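3-chlorocatechol 1,2-dioxygenase (Rhodococcus opacus, PDB 2BOY) probably catalyses the iron(III)-dependent intradiol cleavage of catechols, 3-chlorocatechol among them, between the two hydroxyl-bearing carbons. Local coordinates at residues S73-Y78 / H193-K198. Numbering follows the deposited sequence.
With FE (Fe (III) ion), chain I; BHO (benzhydroxamic acid), chain J.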
loop_
_atom_site.group_PDB
_atom_site.type_symbol
_atom_site.label_atom_id
_atom_site.label_comp_id
_atom_site.label_asym_id
_atom_site.label_seq_id
_atom_site.Cartn_x
_atom_site.Cartn_y
_atom_site.Cartn_z
ATOM N N SER A 73 -15.192 -17.244 -7.791
ATOM C CA SER A 73 -14.117 -16.347 -8.228
ATOM C C SER A 73 -14.148 -15.010 -7.499
ATOM O O SER A 73 -15.024 -14.790 -6.646
ATOM C CB SER A 73 -14.143 -16.143 -9.743
ATOM O OG SER A 73 -12.911 -15.535 -10.151
ATOM N N ILE A 74 -13.206 -14.113 -7.812
ATOM C CA ILE A 74 -13.199 -12.806 -7.141
ATOM C C ILE A 74 -14.471 -12.047 -7.448
ATOM O O ILE A 74 -15.089 -12.249 -8.504
ATOM C CB ILE A 74 -11.962 -11.941 -7.485
ATOM C CG1 ILE A 74 -12.001 -11.493 -8.967
ATOM C CG2 ILE A 74 -10.621 -12.702 -7.193
ATOM C CD1 ILE A 74 -10.900 -10.486 -9.310
ATOM N N GLN A 75 -14.849 -11.145 -6.549
ATOM C CA GLN A 75 -15.941 -10.217 -6.839
ATOM C C GLN A 75 -15.463 -9.049 -7.738
ATOM O O GLN A 75 -16.201 -8.564 -8.607
ATOM C CB GLN A 75 -16.466 -9.618 -5.529
ATOM C CG GLN A 75 -17.697 -8.711 -5.759
ATOM C CD GLN A 75 -18.320 -8.210 -4.496
ATOM O OE1 GLN A 75 -18.456 -6.989 -4.307
ATOM N NE2 GLN A 75 -18.688 -9.120 -3.606
ATOM N N GLY A 76 -14.254 -8.561 -7.479
ATOM C CA GLY A 76 -13.786 -7.328 -8.116
ATOM C C GLY A 76 -14.488 -6.102 -7.504
ATOM O O GLY A 76 -15.335 -6.223 -6.585
ATOM N N PRO A 77 -14.132 -4.908 -7.966
ATOM C CA PRO A 77 -14.556 -3.664 -7.305
ATOM C C PRO A 77 -15.764 -2.966 -7.905
ATOM O O PRO A 77 -16.101 -1.857 -7.441
ATOM C CB PRO A 77 -13.308 -2.754 -7.488
ATOM C CG PRO A 77 -12.853 -3.117 -8.879
ATOM C CD PRO A 77 -13.110 -4.654 -9.013
ATOM N N TYR A 78 -16.409 -3.572 -8.897
ATOM C CA TYR A 78 -17.450 -2.889 -9.634
ATOM C C TYR A 78 -18.867 -3.383 -9.416
ATOM O O TYR A 78 -19.761 -3.012 -10.195
ATOM C CB TYR A 78 -17.140 -2.921 -11.154
ATOM C CG TYR A 78 -15.863 -2.187 -11.513
ATOM C CD1 TYR A 78 -15.328 -1.188 -10.683
ATOM C CD2 TYR A 78 -15.213 -2.478 -12.696
ATOM C CE1 TYR A 78 -14.132 -0.503 -11.066
ATOM C CE2 TYR A 78 -14.039 -1.819 -13.071
ATOM C CZ TYR A 78 -13.519 -0.843 -12.268
ATOM O OH TYR A 78 -12.349 -0.230 -12.714
ATOM N N HIS A 193 -20.271 -11.443 -14.254
ATOM C CA HIS A 193 -20.132 -11.534 -12.752
ATOM C C HIS A 193 -21.439 -12.046 -12.161
ATOM O O HIS A 193 -22.497 -11.626 -12.611
ATOM C CB HIS A 193 -19.951 -10.148 -12.157
ATOM C CG HIS A 193 -18.583 -9.551 -12.355
ATOM N ND1 HIS A 193 -17.537 -9.846 -11.512
ATOM C CD2 HIS A 193 -18.105 -8.644 -13.252
ATOM C CE1 HIS A 193 -16.459 -9.183 -11.902
ATOM N NE2 HIS A 193 -16.775 -8.458 -12.965
ATOM N N TRP A 194 -21.404 -12.851 -11.077
ATOM C CA TRP A 194 -22.634 -13.361 -10.491
ATOM C C TRP A 194 -22.476 -13.414 -8.973
ATOM O O TRP A 194 -21.415 -13.802 -8.486
ATOM C CB TRP A 194 -22.888 -14.799 -10.930
ATOM C CG TRP A 194 -22.966 -15.002 -12.412
ATOM C CD1 TRP A 194 -21.919 -15.170 -13.273
ATOM C CD2 TRP A 194 -24.156 -15.072 -13.203
ATOM N NE1 TRP A 194 -22.397 -15.309 -14.556
ATOM C CE2 TRP A 194 -23.763 -15.272 -14.536
ATOM C CE3 TRP A 194 -25.533 -14.969 -12.918
ATOM C CZ2 TRP A 194 -24.681 -15.399 -15.575
ATOM C CZ3 TRP A 194 -26.451 -15.087 -13.966
ATOM C CH2 TRP A 194 -26.017 -15.298 -15.266
ATOM N N ILE A 195 -23.506 -12.964 -8.269
ATOM C CA ILE A 195 -23.659 -13.268 -6.824
ATOM C C ILE A 195 -24.970 -14.008 -6.723
ATOM O O ILE A 195 -26.008 -13.500 -7.169
ATOM C CB ILE A 195 -23.626 -11.992 -5.957
ATOM C CG1 ILE A 195 -22.198 -11.405 -5.941
ATOM C CG2 ILE A 195 -24.079 -12.302 -4.463
ATOM C CD1 ILE A 195 -22.124 -9.966 -5.374
ATOM N N ILE A 196 -24.932 -15.208 -6.146
ATOM C CA ILE A 196 -26.040 -16.140 -6.200
ATOM C C ILE A 196 -26.362 -16.552 -4.769
ATOM O O ILE A 196 -25.451 -16.942 -4.021
ATOM C CB ILE A 196 -25.613 -17.366 -7.028
ATOM C CG1 ILE A 196 -25.166 -16.888 -8.442
ATOM C CG2 ILE A 196 -26.775 -18.413 -7.148
ATOM C CD1 ILE A 196 -24.357 -17.951 -9.188
ATOM N N ALA A 197 -27.630 -16.463 -4.405
ATOM C CA ALA A 197 -27.998 -16.631 -3.000
ATOM C C ALA A 197 -29.368 -17.311 -2.840
ATOM O O ALA A 197 -30.280 -17.104 -3.641
ATOM C CB ALA A 197 -28.037 -15.253 -2.335
ATOM N N LYS A 198 -29.522 -18.085 -1.764
ATOM C CA LYS A 198 -30.826 -18.611 -1.406
ATOM C C LYS A 198 -30.749 -18.933 0.095
ATOM O O LYS A 198 -29.760 -19.496 0.546
ATOM C CB LYS A 198 -31.157 -19.891 -2.181
ATOM C CG LYS A 198 -32.642 -20.437 -1.906
ATOM C CD LYS A 198 -32.898 -21.750 -2.682
ATOM C CE LYS A 198 -34.150 -22.539 -2.210
ATOM N NZ LYS A 198 -35.373 -21.730 -2.248
HETATM FE FE FE I . -15.502 -7.273 -14.280
HETATM C C1 BHO J . -12.422 -6.492 -12.045
HETATM C C2 BHO J . -11.560 -7.279 -11.141
HETATM C C3 BHO J . -10.383 -6.698 -10.666
HETATM C C4 BHO J . -10.044 -5.399 -11.077
HETATM C C5 BHO J . -10.859 -4.677 -11.933
HETATM C C6 BHO J . -12.044 -5.217 -12.433
HETATM C C BHO J . -13.685 -7.118 -12.549
HETATM O O1 BHO J . -13.696 -8.302 -12.634
HETATM N N BHO J . -14.765 -6.481 -12.954
HETATM O O2 BHO J . -15.317 -5.564 -12.324
HETATM O O HOH W 1 -17.786 -11.786 -9.458
#
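Gln-75, in the irregular loop 73-78, meets His-193 where strand 187-197 passes it, with the two CA atoms 7.4 Å apart and no direct hydrogen bond between the backbones. The carbonyl oxygen of Gln-75 lies 3.4 Å from CE1 of the His-193 imidazole, approaching the ring obliquely; it is equally near ND1, but at an angle too poor for a hydrogen bond. ND1 is served instead by a water: its N-H gives a 2.8 Å bond to that water, which lies in the ring plane and in turn donates a hydrogen bond to Ile-74 O at 2.9 Å. Because Gln-207 also donates to this carbonyl, the relay is held at its far end. Together with the bond from NE2 to the iron, 2.2 Å, this probably holds the imidazole at its rotation about CB-CG, and the polarised N-H may make the ring a somewhat stronger ligand. Further along the strand, Ile-195 CD1 touches Gln-75 NE2 at 4.0 Å; the Gln-75 chain, with CG anti to its N (chi1 -175°), stays extended to get there. The same loop also lines the benzhydroxamic acid site: Pro-77 CD packs against the phenyl ring, Ile-74 CD1 lies 3.8 Å from its C2, and Tyr-78 CD2 approaches the hydroxamate O2. Tyr-133 and His-191 also bind the iron, and Trp-125 stacks on the His-193 ring. This is the active site of an intradiol dioxygenase, in which a histidine from the beta core holds ferric iron beside a loop that lines the aromatic pocket.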